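Local coordinates for protein laccase (Botrytis aclada, PDB 3SQR) that oxidises phenolic substrates such as hydroquinones with copper cofactors, reduces O2 to water, and probably serves in lignin degradation and detoxification of lignin-derived products, at residues W448-I453 and Y509-F514; F459-P464 and C526-H531; V475-D480 and A503-G508. All coordinates share one frame; numbering follows the deposited sequence.

Contact 1 of 3, residues W448-I453 and Y509-F514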
ATOM      1  N   TRP A 448     -10.547 -21.946  -5.771  1.00 32.47           N
ATOM      2  CA  TRP A 448      -9.668 -20.833  -6.151  1.00 31.82           C
ATOM      3  C   TRP A 448     -10.258 -20.037  -7.273  1.00 31.10           C
ATOM      4  O   TRP A 448     -11.083 -20.541  -8.083  1.00 29.18           O
ATOM      5  CB  TRP A 448      -8.307 -21.342  -6.568  1.00 32.79           C
ATOM      6  CG  TRP A 448      -7.564 -21.923  -5.497  1.00 31.49           C
ATOM      7  CD1 TRP A 448      -7.748 -23.154  -4.946  1.00 33.40           C
ATOM      8  CD2 TRP A 448      -6.443 -21.332  -4.815  1.00 32.68           C
ATOM      9  NE1 TRP A 448      -6.827 -23.365  -3.956  1.00 33.59           N
ATOM     10  CE2 TRP A 448      -6.041 -22.246  -3.821  1.00 30.03           C
ATOM     11  CE3 TRP A 448      -5.787 -20.118  -4.911  1.00 29.92           C
ATOM     12  CZ2 TRP A 448      -4.968 -22.005  -2.977  1.00 34.05           C
ATOM     13  CZ3 TRP A 448      -4.729 -19.869  -4.068  1.00 29.40           C
ATOM     14  CH2 TRP A 448      -4.327 -20.808  -3.109  1.00 32.84           C
ATOM     15  N   VAL A 449      -9.868 -18.760  -7.309  1.00 28.15           N
ATOM     16  CA  VAL A 449     -10.126 -17.909  -8.441  1.00 27.98           C
ATOM     17  C   VAL A 449      -8.807 -17.423  -9.019  1.00 27.32           C
ATOM     18  O   VAL A 449      -7.905 -17.125  -8.248  1.00 25.32           O
ATOM     19  CB  VAL A 449     -11.038 -16.714  -8.102  1.00 29.60           C
ATOM     20  CG1 VAL A 449     -10.501 -15.886  -6.943  1.00 33.16           C
ATOM     21  CG2 VAL A 449     -11.194 -15.840  -9.336  1.00 32.37           C
ATOM     22  N   VAL A 450      -8.680 -17.464 -10.347  1.00 25.39           N
ATOM     23  CA  VAL A 450      -7.619 -16.731 -11.063  1.00 26.38           C
ATOM     24  C   VAL A 450      -8.304 -15.532 -11.701  1.00 25.75           C
ATOM     25  O   VAL A 450      -9.303 -15.631 -12.444  1.00 26.95           O
ATOM     26  CB  VAL A 450      -6.875 -17.528 -12.092  1.00 25.91           C
ATOM     27  CG1 VAL A 450      -5.976 -16.580 -12.973  1.00 26.75           C
ATOM     28  CG2 VAL A 450      -6.041 -18.585 -11.449  1.00 25.12           C
ATOM     29  N   TYR A 451      -7.822 -14.358 -11.317  1.00 26.90           N
ATOM     30  CA  TYR A 451      -8.361 -13.126 -11.798  1.00 25.29           C
ATOM     31  C   TYR A 451      -7.314 -12.564 -12.731  1.00 25.98           C
ATOM     32  O   TYR A 451      -6.138 -12.370 -12.350  1.00 26.41           O
ATOM     33  CB  TYR A 451      -8.617 -12.144 -10.647  1.00 24.43           C
ATOM     34  CG  TYR A 451      -9.100 -10.810 -11.088  1.00 24.79           C
ATOM     35  CD1 TYR A 451     -10.387 -10.626 -11.559  1.00 28.44           C
ATOM     36  CD2 TYR A 451      -8.274  -9.686 -11.005  1.00 27.06           C
ATOM     37  CE1 TYR A 451     -10.834  -9.393 -11.930  1.00 27.13           C
ATOM     38  CE2 TYR A 451      -8.724  -8.455 -11.401  1.00 25.86           C
ATOM     39  CZ  TYR A 451     -10.003  -8.305 -11.855  1.00 29.27           C
ATOM     40  OH  TYR A 451     -10.437  -7.054 -12.246  1.00 29.97           O
ATOM     41  N   VAL A 452      -7.713 -12.371 -13.979  1.00 26.39           N
ATOM     42  CA  VAL A 452      -6.805 -11.848 -14.999  1.00 25.65           C
ATOM     43  C   VAL A 452      -7.272 -10.437 -15.298  1.00 26.67           C
ATOM     44  O   VAL A 452      -8.382 -10.219 -15.686  1.00 25.24           O
ATOM     45  CB  VAL A 452      -6.813 -12.685 -16.342  1.00 26.27           C
ATOM     46  CG1 VAL A 452      -5.885 -12.003 -17.375  1.00 26.35           C
ATOM     47  CG2 VAL A 452      -6.275 -14.098 -16.136  1.00 25.00           C
ATOM     48  N   ILE A 453      -6.376  -9.477 -15.139  1.00 25.69           N
ATOM     49  CA  ILE A 453      -6.710  -8.132 -15.466  1.00 25.69           C
ATOM     50  C   ILE A 453      -5.753  -7.727 -16.594  1.00 24.53           C
ATOM     51  O   ILE A 453      -4.543  -7.926 -16.521  1.00 23.28           O
ATOM     52  CB  ILE A 453      -6.624  -7.179 -14.253  1.00 24.25           C
ATOM     53  CG1 ILE A 453      -7.064  -5.774 -14.684  1.00 28.98           C
ATOM     54  CG2 ILE A 453      -5.247  -7.258 -13.576  1.00 27.10           C
ATOM     55  CD1 ILE A 453      -7.352  -4.825 -13.529  1.00 29.56           C
ATOM     56  N   TYR A 509      -0.822  -8.195 -19.070  1.00 24.65           N
ATOM     57  CA  TYR A 509      -1.826  -8.690 -18.124  1.00 25.69           C
ATOM     58  C   TYR A 509      -1.188  -9.233 -16.856  1.00 25.01           C
ATOM     59  O   TYR A 509      -0.038  -9.628 -16.790  1.00 26.10           O
ATOM     60  CB  TYR A 509      -2.735  -9.727 -18.811  1.00 26.01           C
ATOM     61  CG  TYR A 509      -2.016 -10.975 -19.193  1.00 26.91           C
ATOM     62  CD1 TYR A 509      -1.408 -11.114 -20.434  1.00 29.56           C
ATOM     63  CD2 TYR A 509      -1.989 -12.076 -18.317  1.00 28.05           C
ATOM     64  CE1 TYR A 509      -0.747 -12.273 -20.766  1.00 29.90           C
ATOM     65  CE2 TYR A 509      -1.336 -13.219 -18.645  1.00 31.04           C
ATOM     66  CZ  TYR A 509      -0.722 -13.319 -19.874  1.00 31.97           C
ATOM     67  OH  TYR A 509      -0.106 -14.512 -20.171  1.00 31.04           O
ATOM     68  N   LEU A 510      -1.997  -9.218 -15.813  1.00 26.17           N
ATOM     69  CA  LEU A 510      -1.643  -9.749 -14.545  1.00 24.04           C
ATOM     70  C   LEU A 510      -2.708 -10.775 -14.197  1.00 23.16           C
ATOM     71  O   LEU A 510      -3.892 -10.461 -14.229  1.00 23.86           O
ATOM     72  CB  LEU A 510      -1.629  -8.610 -13.541  1.00 23.24           C
ATOM     73  CG  LEU A 510      -1.481  -9.016 -12.087  1.00 23.25           C
ATOM     74  CD1 LEU A 510      -0.061  -9.629 -11.810  1.00 23.03           C
ATOM     75  CD2 LEU A 510      -1.797  -7.834 -11.142  1.00 23.37           C
ATOM     76  N   ALA A 511      -2.241 -11.988 -13.915  1.00 24.44           N
ATOM     77  CA  ALA A 511      -3.123 -13.067 -13.521  1.00 24.66           C
ATOM     78  C   ALA A 511      -2.768 -13.385 -12.078  1.00 23.40           C
ATOM     79  O   ALA A 511      -1.669 -13.837 -11.784  1.00 24.72           O
ATOM     80  CB  ALA A 511      -2.919 -14.305 -14.450  1.00 23.60           C
ATOM     81  N   ILE A 512      -3.727 -13.113 -11.194  1.00 24.76           N
ATOM     82  CA  ILE A 512      -3.563 -13.310  -9.760  1.00 24.70           C
ATOM     83  C   ILE A 512      -4.590 -14.295  -9.268  1.00 24.47           C
ATOM     84  O   ILE A 512      -5.760 -14.178  -9.577  1.00 28.71           O
ATOM     85  CB  ILE A 512      -3.663 -11.962  -8.971  1.00 25.08           C
ATOM     86  CG1 ILE A 512      -4.950 -11.231  -9.230  1.00 26.87           C
ATOM     87  CG2 ILE A 512      -2.427 -11.078  -9.223  1.00 26.97           C
ATOM     88  CD1 ILE A 512      -5.213 -10.113  -8.208  1.00 28.58           C
ATOM     89  N   ALA A 513      -4.140 -15.253  -8.503  1.00 25.74           N
ATOM     90  CA  ALA A 513      -4.995 -16.269  -7.911  1.00 24.96           C
ATOM     91  C   ALA A 513      -5.162 -16.020  -6.421  1.00 25.05           C
ATOM     92  O   ALA A 513      -4.229 -15.603  -5.732  1.00 22.50           O
ATOM     93  CB  ALA A 513      -4.351 -17.657  -8.128  1.00 24.11           C
ATOM     94  N   PHE A 514      -6.352 -16.300  -5.912  1.00 25.86           N
ATOM     95  CA  PHE A 514      -6.542 -16.370  -4.467  1.00 26.00           C
ATOM     96  C   PHE A 514      -7.669 -17.340  -4.159  1.00 26.30           C
ATOM     97  O   PHE A 514      -8.403 -17.728  -5.055  1.00 27.11           O
ATOM     98  CB  PHE A 514      -6.824 -14.979  -3.901  1.00 26.43           C
ATOM     99  CG  PHE A 514      -7.990 -14.282  -4.532  1.00 25.79           C
ATOM    100  CD1 PHE A 514      -7.828 -13.489  -5.663  1.00 23.68           C
ATOM    101  CD2 PHE A 514      -9.278 -14.358  -3.964  1.00 27.97           C
ATOM    102  CE1 PHE A 514      -8.847 -12.885  -6.239  1.00 26.02           C
ATOM    103  CE2 PHE A 514     -10.310 -13.668  -4.529  1.00 27.21           C
ATOM    104  CZ  PHE A 514     -10.096 -12.915  -5.653  1.00 27.74           C
TER
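V449, Y451 and I453 pair with F514, I512 and L510 in a regular antiparallel ladder, the two short strand axes 4.4 Å apart at 162°. Each of these three hydrogen-bonded pairs closes a two-bond ring through its backbone N and O atoms; the shortest of the six bonds, Y451 N to I512 O, is 2.7 Å. The intervening pairs, V450 with A513 and V452 with A511, are non-hydrogen-bonded and bring their CA atoms closer together.

On the face carrying the hydrogen-bonded pairs, V449 and F514 lie side by side and point the same way. V449 CG1 sits between the backbone N and the carbonyl carbon (chi1 55°), from where it covers the centre of the F514 ring, 3.3 Å from the centroid, in a CH-pi contact. Y451 and I512 also run side by side, and I512 CG1 meets the edge of the tyrosine ring, 4.1 Å from Y451 CD2. Beside L510, I453 offers its CG2 branch, 3.9 Å from L510 CB. On the reverse face two alanines meet valines: A513 CB rests 3.8 Å from V450 CG2, and A511 CB touches both V450 CG1 and V452 CG2, adjacent methyls of the facing strand. V452 CG1 also touches Y509 CD2, 4.0 Å away. At one end W448 CE3 comes to 3.4 Å from F514 C.

This pairing is central to one sheet of the third cupredoxin domain's beta-sandwich. Strand 387-398 hydrogen-bonds along the other edge of 448-453, and Y451 OH reaches E392 on it, while strand 472-478 lies beyond 509-514. F491 packs on the face of V450 and A511; the opposite face looks into the sandwich, where L510 meets I465, F514 meets L467, and F540 of strand 537-542 turns edge-to-face with Y451 and F514.

Contact 2 of 3, residues F459-P464 and C526-H531. With CU (copper (II) ion), chain D; CU (copper (II) ion), chain F.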
ATOM      1  N   PHE A 459      -1.824   2.603 -23.060  1.00 29.57           N
ATOM      2  CA  PHE A 459      -0.895   3.593 -22.509  1.00 29.06           C
ATOM      3  C   PHE A 459       0.367   2.950 -21.976  1.00 28.51           C
ATOM      4  O   PHE A 459       1.369   3.609 -21.736  1.00 29.15           O
ATOM      5  CB  PHE A 459      -1.573   4.365 -21.401  1.00 28.44           C
ATOM      6  CG  PHE A 459      -2.785   5.093 -21.829  1.00 28.02           C
ATOM      7  CD1 PHE A 459      -2.783   5.951 -22.916  1.00 28.22           C
ATOM      8  CD2 PHE A 459      -3.973   4.926 -21.123  1.00 31.10           C
ATOM      9  CE1 PHE A 459      -3.938   6.647 -23.285  1.00 28.55           C
ATOM     10  CE2 PHE A 459      -5.126   5.607 -21.512  1.00 30.46           C
ATOM     11  CZ  PHE A 459      -5.103   6.463 -22.579  1.00 29.03           C
ATOM     12  N   GLY A 460       0.344   1.630 -21.775  1.00 27.79           N
ATOM     13  CA  GLY A 460       1.538   0.995 -21.346  1.00 28.34           C
ATOM     14  C   GLY A 460       2.032   1.443 -19.949  1.00 28.98           C
ATOM     15  O   GLY A 460       3.216   1.301 -19.647  1.00 30.26           O
ATOM     16  N   ILE A 461       1.109   1.890 -19.094  1.00 27.68           N
ATOM     17  CA  ILE A 461       1.446   2.208 -17.689  1.00 26.62           C
ATOM     18  C   ILE A 461       1.497   0.916 -16.853  1.00 25.55           C
ATOM     19  O   ILE A 461       0.658   0.054 -17.043  1.00 26.07           O
ATOM     20  CB  ILE A 461       0.450   3.165 -17.064  1.00 26.96           C
ATOM     21  CG1 ILE A 461       0.543   4.590 -17.711  1.00 27.03           C
ATOM     22  CG2 ILE A 461       0.766   3.256 -15.528  1.00 25.15           C
ATOM     23  CD1 ILE A 461      -0.732   5.440 -17.604  1.00 25.81           C
ATOM     24  N   TRP A 462       2.475   0.775 -15.958  1.00 25.30           N
ATOM     25  CA  TRP A 462       2.506  -0.397 -15.040  1.00 24.77           C
ATOM     26  C   TRP A 462       1.746  -0.072 -13.740  1.00 26.01           C
ATOM     27  O   TRP A 462       2.257   0.704 -12.905  1.00 25.47           O
ATOM     28  CB  TRP A 462       3.963  -0.772 -14.721  1.00 25.19           C
ATOM     29  CG  TRP A 462       4.656  -1.389 -15.865  1.00 27.18           C
ATOM     30  CD1 TRP A 462       4.909  -0.814 -17.071  1.00 30.22           C
ATOM     31  CD2 TRP A 462       5.202  -2.719 -15.931  1.00 30.25           C
ATOM     32  NE1 TRP A 462       5.613  -1.681 -17.872  1.00 32.58           N
ATOM     33  CE2 TRP A 462       5.774  -2.869 -17.208  1.00 27.85           C
ATOM     34  CE3 TRP A 462       5.261  -3.780 -15.032  1.00 29.08           C
ATOM     35  CZ2 TRP A 462       6.396  -4.048 -17.619  1.00 30.66           C
ATOM     36  CZ3 TRP A 462       5.892  -4.981 -15.443  1.00 32.08           C
ATOM     37  CH2 TRP A 462       6.447  -5.090 -16.721  1.00 30.44           C
ATOM     38  N   HIS A 463       0.508  -0.568 -13.624  1.00 25.54           N
ATOM     39  CA  HIS A 463      -0.440  -0.180 -12.583  1.00 24.99           C
ATOM     40  C   HIS A 463      -0.265  -1.079 -11.365  1.00 23.43           C
ATOM     41  O   HIS A 463      -0.361  -2.298 -11.494  1.00 23.35           O
ATOM     42  CB  HIS A 463      -1.906  -0.284 -13.039  1.00 25.25           C
ATOM     43  CG  HIS A 463      -2.220   0.513 -14.263  1.00 26.68           C
ATOM     44  ND1 HIS A 463      -2.703   1.796 -14.203  1.00 22.05           N
ATOM     45  CD2 HIS A 463      -2.107   0.208 -15.585  1.00 26.64           C
ATOM     46  CE1 HIS A 463      -2.857   2.271 -15.438  1.00 26.04           C
ATOM     47  NE2 HIS A 463      -2.544   1.309 -16.290  1.00 24.39           N
ATOM     48  N   PRO A 464       0.068  -0.492 -10.196  1.00 22.68           N
ATOM     49  CA  PRO A 464       0.216  -1.308  -8.971  1.00 22.62           C
ATOM     50  C   PRO A 464      -1.145  -1.756  -8.457  1.00 23.74           C
ATOM     51  O   PRO A 464      -1.942  -0.949  -7.957  1.00 24.93           O
ATOM     52  CB  PRO A 464       0.889  -0.351  -8.003  1.00 22.31           C
ATOM     53  CG  PRO A 464       0.381   1.040  -8.468  1.00 22.85           C
ATOM     54  CD  PRO A 464       0.349   0.939  -9.955  1.00 22.09           C
ATOM     55  N   CYS A 526      -6.033  -0.122  -8.779  1.00 22.29           N
ATOM     56  CA  CYS A 526      -4.729   0.504  -8.965  1.00 21.15           C
ATOM     57  C   CYS A 526      -4.467   1.429  -7.769  1.00 20.73           C
ATOM     58  O   CYS A 526      -5.365   2.191  -7.341  1.00 21.37           O
ATOM     59  CB  CYS A 526      -4.712   1.328 -10.248  1.00 22.97           C
ATOM     60  SG  CYS A 526      -3.135   2.062 -10.452  1.00 23.39           S
ATOM     61  N   HIS A 527      -3.261   1.354  -7.227  1.00 20.47           N
ATOM     62  CA  HIS A 527      -2.880   2.117  -6.051  1.00 21.65           C
ATOM     63  C   HIS A 527      -2.273   3.465  -6.418  1.00 23.27           C
ATOM     64  O   HIS A 527      -1.879   4.254  -5.513  1.00 24.27           O
ATOM     65  CB  HIS A 527      -1.861   1.322  -5.174  1.00 21.97           C
ATOM     66  CG  HIS A 527      -2.080   1.476  -3.695  1.00 23.06           C
ATOM     67  ND1 HIS A 527      -2.003   2.694  -3.077  1.00 21.48           N
ATOM     68  CD2 HIS A 527      -2.344   0.564  -2.709  1.00 23.26           C
ATOM     69  CE1 HIS A 527      -2.225   2.540  -1.783  1.00 25.15           C
ATOM     70  NE2 HIS A 527      -2.456   1.261  -1.526  1.00 24.03           N
ATOM     71  N   ILE A 528      -2.208   3.787  -7.714  1.00 22.63           N
ATOM     72  CA  ILE A 528      -1.870   5.152  -8.121  1.00 21.03           C
ATOM     73  C   ILE A 528      -3.122   5.967  -7.746  1.00 21.37           C
ATOM     74  O   ILE A 528      -4.225   5.670  -8.226  1.00 22.54           O
ATOM     75  CB  ILE A 528      -1.553   5.250  -9.607  1.00 19.33           C
ATOM     76  CG1 ILE A 528      -0.257   4.522  -9.958  1.00 22.35           C
ATOM     77  CG2 ILE A 528      -1.498   6.779 -10.024  1.00 22.32           C
ATOM     78  CD1 ILE A 528      -0.005   4.327 -11.492  1.00 22.74           C
ATOM     79  N   ALA A 529      -2.980   6.898  -6.812  1.00 21.37           N
ATOM     80  CA  ALA A 529      -4.117   7.502  -6.207  1.00 22.75           C
ATOM     81  C   ALA A 529      -5.005   8.170  -7.242  1.00 22.66           C
ATOM     82  O   ALA A 529      -6.216   8.062  -7.139  1.00 21.90           O
ATOM     83  CB  ALA A 529      -3.698   8.527  -5.076  1.00 23.61           C
ATOM     84  N   TRP A 530      -4.398   8.839  -8.227  1.00 22.25           N
ATOM     85  CA  TRP A 530      -5.203   9.408  -9.299  1.00 23.67           C
ATOM     86  C   TRP A 530      -6.037   8.364  -9.997  1.00 23.24           C
ATOM     87  O   TRP A 530      -7.213   8.656 -10.269  1.00 23.10           O
ATOM     88  CB  TRP A 530      -4.362  10.140 -10.319  1.00 23.89           C
ATOM     89  CG  TRP A 530      -3.348  11.085  -9.755  1.00 22.60           C
ATOM     90  CD1 TRP A 530      -2.022  11.029  -9.919  1.00 25.85           C
ATOM     91  CD2 TRP A 530      -3.613  12.270  -8.992  1.00 23.47           C
ATOM     92  NE1 TRP A 530      -1.421  12.097  -9.320  1.00 27.22           N
ATOM     93  CE2 TRP A 530      -2.394  12.887  -8.774  1.00 25.71           C
ATOM     94  CE3 TRP A 530      -4.789  12.921  -8.590  1.00 26.08           C
ATOM     95  CZ2 TRP A 530      -2.286  14.098  -8.091  1.00 27.00           C
ATOM     96  CZ3 TRP A 530      -4.688  14.094  -7.915  1.00 28.28           C
ATOM     97  CH2 TRP A 530      -3.432  14.659  -7.667  1.00 23.08           C
ATOM     98  N   HIS A 531      -5.458   7.188 -10.257  1.00 23.55           N
ATOM     99  CA  HIS A 531      -6.149   6.136 -11.018  1.00 24.19           C
ATOM    100  C   HIS A 531      -7.259   5.530 -10.193  1.00 24.17           C
ATOM    101  O   HIS A 531      -8.368   5.331 -10.691  1.00 26.23           O
ATOM    102  CB  HIS A 531      -5.162   5.072 -11.483  1.00 24.59           C
ATOM    103  CG  HIS A 531      -4.152   5.600 -12.461  1.00 24.05           C
ATOM    104  ND1 HIS A 531      -3.200   4.819 -13.045  1.00 23.18           N
ATOM    105  CD2 HIS A 531      -3.935   6.859 -12.926  1.00 23.53           C
ATOM    106  CE1 HIS A 531      -2.457   5.555 -13.852  1.00 24.49           C
ATOM    107  NE2 HIS A 531      -2.903   6.799 -13.812  1.00 23.56           N
TER
HETATM  108 CU    CU D 544      -3.051   2.865 -12.538  1.00 25.39          CU
HETATM  109 CU    CU F 546      -2.822   0.618   0.433  0.80 27.45          CU
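H463, C526 and H531 converge on one copper ion, the type 1 site of this laccase. C526 SG binds it at 2.2 Å, and the ND1 atoms of H463 and H531 each at 2.0 Å. The metal holds the two ND1 atoms only 3.3 Å apart, with no hydrogen bond between them; the imidazoles meet rim to rim, their planes inclined at 49°. The sulfur stands at the edge of the H463 ring, in its plane, anti to its own backbone N (chi1 -180°).

Around these ligands comes an apolar shell. I461 CG2 lies over the centre of one face of the H463 ring, I528 CG2 likewise over H531, and W404 meets both imidazoles. The other branch of I528 turns inward, putting CD1 3.5 Å from the copper, while CG1 packs across the P464 ring, 3.6 Å from its CD atom. L536 lies against H463, at the sequence position that usually supplies the axial residue.

Two backbone N-H groups hold the cysteine and its neighbour: I528 N donates to C526 SG at 3.4 Å, and H527 N to P464 O at 2.8 Å, tying strand 463-467 to the end of strand 520-526. H527 turns its side chain well away from the type 1 copper, and its NE2 binds a second copper, completed by H126 and H168.

Cysteine and histidine, adjacent in sequence, thus ligate different centres, the His-Cys-His route by which multicopper oxidases pass electrons from type 1 copper to the trinuclear cluster. The N-H at the sulfur and the apolar surroundings would be expected to tune the copper's potential.

Contact 3 of 3, residues V475-D480 and A503-G508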
ATOM      1  N   VAL A 475       0.290 -15.730 -10.722  1.00 23.88           N
ATOM      2  CA  VAL A 475       0.425 -16.876 -11.637  1.00 24.24           C
ATOM      3  C   VAL A 475       0.998 -16.457 -13.017  1.00 26.13           C
ATOM      4  O   VAL A 475       1.628 -17.246 -13.727  1.00 26.84           O
ATOM      5  CB  VAL A 475      -0.813 -17.719 -11.698  1.00 24.02           C
ATOM      6  CG1 VAL A 475      -1.157 -18.184 -10.183  1.00 24.28           C
ATOM      7  CG2 VAL A 475      -1.998 -17.085 -12.397  1.00 23.39           C
ATOM      8  N   ALA A 476       0.857 -15.187 -13.332  1.00 25.62           N
ATOM      9  CA  ALA A 476       1.438 -14.608 -14.555  1.00 26.39           C
ATOM     10  C   ALA A 476       1.496 -13.093 -14.407  1.00 25.43           C
ATOM     11  O   ALA A 476       0.553 -12.442 -13.966  1.00 24.81           O
ATOM     12  CB  ALA A 476       0.572 -14.957 -15.778  1.00 25.73           C
ATOM     13  N   GLN A 477       2.589 -12.524 -14.834  1.00 23.85           N
ATOM     14  CA  GLN A 477       2.688 -11.072 -14.859  1.00 24.04           C
ATOM     15  C   GLN A 477       3.473 -10.838 -16.151  1.00 25.92           C
ATOM     16  O   GLN A 477       4.694 -10.999 -16.201  1.00 27.57           O
ATOM     17  CB  GLN A 477       3.408 -10.612 -13.606  1.00 25.39           C
ATOM     18  CG  GLN A 477       3.583  -9.112 -13.540  1.00 22.13           C
ATOM     19  CD  GLN A 477       4.347  -8.665 -12.367  1.00 22.68           C
ATOM     20  OE1 GLN A 477       5.459  -9.104 -12.107  1.00 26.47           O
ATOM     21  NE2 GLN A 477       3.726  -7.749 -11.597  1.00 24.94           N
ATOM     22  N   GLU A 478       2.741 -10.565 -17.200  1.00 27.37           N
ATOM     23  CA  GLU A 478       3.254 -10.680 -18.553  1.00 27.50           C
ATOM     24  C   GLU A 478       3.053  -9.432 -19.353  1.00 28.01           C
ATOM     25  O   GLU A 478       1.948  -8.837 -19.356  1.00 27.55           O
ATOM     26  CB  GLU A 478       2.535 -11.828 -19.277  1.00 28.52           C
ATOM     27  CG  GLU A 478       2.757 -13.184 -18.630  1.00 31.73           C
ATOM     28  CD  GLU A 478       4.157 -13.723 -18.767  1.00 38.41           C
ATOM     29  OE1 GLU A 478       4.784 -13.415 -19.788  1.00 41.05           O
ATOM     30  OE2 GLU A 478       4.610 -14.451 -17.846  1.00 43.53           O
ATOM     31  N   THR A 479       4.099  -9.111 -20.113  1.00 27.60           N
ATOM     32  CA  THR A 479       4.053  -8.042 -21.107  1.00 28.41           C
ATOM     33  C   THR A 479       3.710  -8.655 -22.458  1.00 29.27           C
ATOM     34  O   THR A 479       4.570  -8.851 -23.309  1.00 28.70           O
ATOM     35  CB  THR A 479       5.359  -7.301 -21.156  1.00 29.00           C
ATOM     36  OG1 THR A 479       6.450  -8.223 -21.347  1.00 31.39           O
ATOM     37  CG2 THR A 479       5.549  -6.602 -19.835  1.00 25.92           C
ATOM     38  N   ASP A 480       2.432  -8.943 -22.590  1.00 29.46           N
ATOM     39  CA  ASP A 480       1.864  -9.419 -23.844  1.00 30.31           C
ATOM     40  C   ASP A 480       0.382  -9.404 -23.727  1.00 30.29           C
ATOM     41  O   ASP A 480      -0.194  -9.076 -22.668  1.00 30.14           O
ATOM     42  CB  ASP A 480       2.417 -10.803 -24.224  1.00 31.44           C
ATOM     43  CG  ASP A 480       2.517 -11.002 -25.783  1.00 33.87           C
ATOM     44  OD1 ASP A 480       1.883 -10.271 -26.603  1.00 30.55           O
ATOM     45  OD2 ASP A 480       3.222 -11.935 -26.174  1.00 37.88           O
ATOM     46  N   ALA A 503       2.112  -5.320 -10.039  1.00 22.78           N
ATOM     47  CA  ALA A 503       1.949  -4.531 -11.234  1.00 23.84           C
ATOM     48  C   ALA A 503       1.159  -5.235 -12.299  1.00 24.01           C
ATOM     49  O   ALA A 503       1.455  -6.390 -12.631  1.00 24.24           O
ATOM     50  CB  ALA A 503       3.334  -4.150 -11.804  1.00 23.83           C
ATOM     51  N   LEU A 504       0.159  -4.544 -12.812  1.00 23.88           N
ATOM     52  CA  LEU A 504      -0.403  -4.862 -14.127  1.00 22.60           C
ATOM     53  C   LEU A 504       0.582  -4.284 -15.148  1.00 24.58           C
ATOM     54  O   LEU A 504       0.708  -3.070 -15.284  1.00 25.00           O
ATOM     55  CB  LEU A 504      -1.753  -4.225 -14.319  1.00 22.85           C
ATOM     56  CG  LEU A 504      -2.318  -4.136 -15.729  1.00 22.64           C
ATOM     57  CD1 LEU A 504      -2.404  -5.513 -16.367  1.00 23.79           C
ATOM     58  CD2 LEU A 504      -3.687  -3.423 -15.642  1.00 20.62           C
ATOM     59  N   PRO A 505       1.266  -5.157 -15.880  1.00 24.57           N
ATOM     60  CA  PRO A 505       2.255  -4.600 -16.834  1.00 24.65           C
ATOM     61  C   PRO A 505       1.627  -3.773 -17.898  1.00 24.31           C
ATOM     62  O   PRO A 505       0.648  -4.150 -18.436  1.00 22.96           O
ATOM     63  CB  PRO A 505       2.878  -5.853 -17.455  1.00 24.82           C
ATOM     64  CG  PRO A 505       2.736  -6.888 -16.358  1.00 23.39           C
ATOM     65  CD  PRO A 505       1.337  -6.620 -15.854  1.00 24.82           C
ATOM     66  N   GLY A 506       2.283  -2.670 -18.264  1.00 23.36           N
ATOM     67  CA  GLY A 506       1.813  -1.827 -19.304  1.00 24.56           C
ATOM     68  C   GLY A 506       1.671  -2.625 -20.593  1.00 23.50           C
ATOM     69  O   GLY A 506       2.616  -3.295 -21.018  1.00 25.95           O
ATOM     70  N   ASN A 507       0.449  -2.555 -21.100  1.00 24.25           N
ATOM     71  CA  ASN A 507      -0.050  -3.254 -22.313  1.00 24.79           C
ATOM     72  C   ASN A 507      -0.029  -4.761 -22.168  1.00 24.71           C
ATOM     73  O   ASN A 507      -0.136  -5.484 -23.173  1.00 24.02           O
ATOM     74  CB  ASN A 507       0.772  -2.819 -23.533  1.00 24.77           C
ATOM     75  CG  ASN A 507       0.610  -1.339 -23.827  1.00 24.42           C
ATOM     76  OD1 ASN A 507      -0.480  -0.792 -23.708  1.00 26.74           O
ATOM     77  ND2 ASN A 507       1.696  -0.674 -24.225  1.00 26.64           N
ATOM     78  N   GLY A 508       0.012  -5.232 -20.933  1.00 23.98           N
ATOM     79  CA  GLY A 508       0.050  -6.653 -20.671  1.00 24.55           C
ATOM     80  C   GLY A 508      -1.071  -7.119 -19.795  1.00 23.51           C
ATOM     81  O   GLY A 508      -2.164  -6.577 -19.834  1.00 25.52           O
TER
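A503 meets Q477 where strand 501-504, an edge strand of the third cupredoxin domain, runs out into a type II beta turn, P505 to G508, that leads to strand 509-515. A503 O accepts a 2.8 Å hydrogen bond from Q477 NE2, which lies in the carbonyl plane on a lone pair, with a C=O...N angle of 123°. The glutamine gets there by stretching out: CG is anti to the backbone N (chi1 179°) and the chain stays extended beyond it. The carboxylate oxygen D370 OD2 accepts from both Q477 NE2 and A503 N, which explains why these two donors can stand close to each other.

After L504, whose side chain packs on H463 and I465, P505 supplies the apolar part of the contact. Its ring lies obliquely across the Q477 side chain, CG 3.7 Å from Q477 CG, while its CB takes T479 CG2 at 3.7 Å. T479 CG2, anti to the carbonyl carbon, is the branch that meets the proline, and W462 packs against this threonine as well as against P505. The ring thus touches both side chains, and its CB and CG also approach E478 O.

G506 and N507 are the two corner residues of the turn. N507 has the left-handed backbone (phi 63°) of its third position, and its N-H goes to D455 OD2. The turn closes with G508 N on P505 O at 2.8 Å.

G508 then meets 475-480 without a backbone N-H bond to it: with no CB to collide with E478 O, its CA comes close to two carbonyl oxygens in CA-H...O contacts, E478 O at 3.2 Å and D480 O at 3.1 Å.

How the contacts relate
Contact 3 joins the other two. The turn of 503-508 runs directly into 509-514 of contact 1, and segment 475-480 pairs with that strand through probable hydrogen bonds, A511 N to A476 O, 2.8 Å, and Y509 N to E478 O, 2.9 Å. Toward the copper, H463 O of contact 2 accepts a probable bond from L504 N, 2.7 Å, and W462 packs against T479. Contacts 1 and 2 do not touch: their nearest atoms are about 6 Å apart and their centres about 17 Å. The I453 side chain is still about 9 Å from a copper, and that of A503 about 10 Å, so both packing contacts lie outside the metal's first shell.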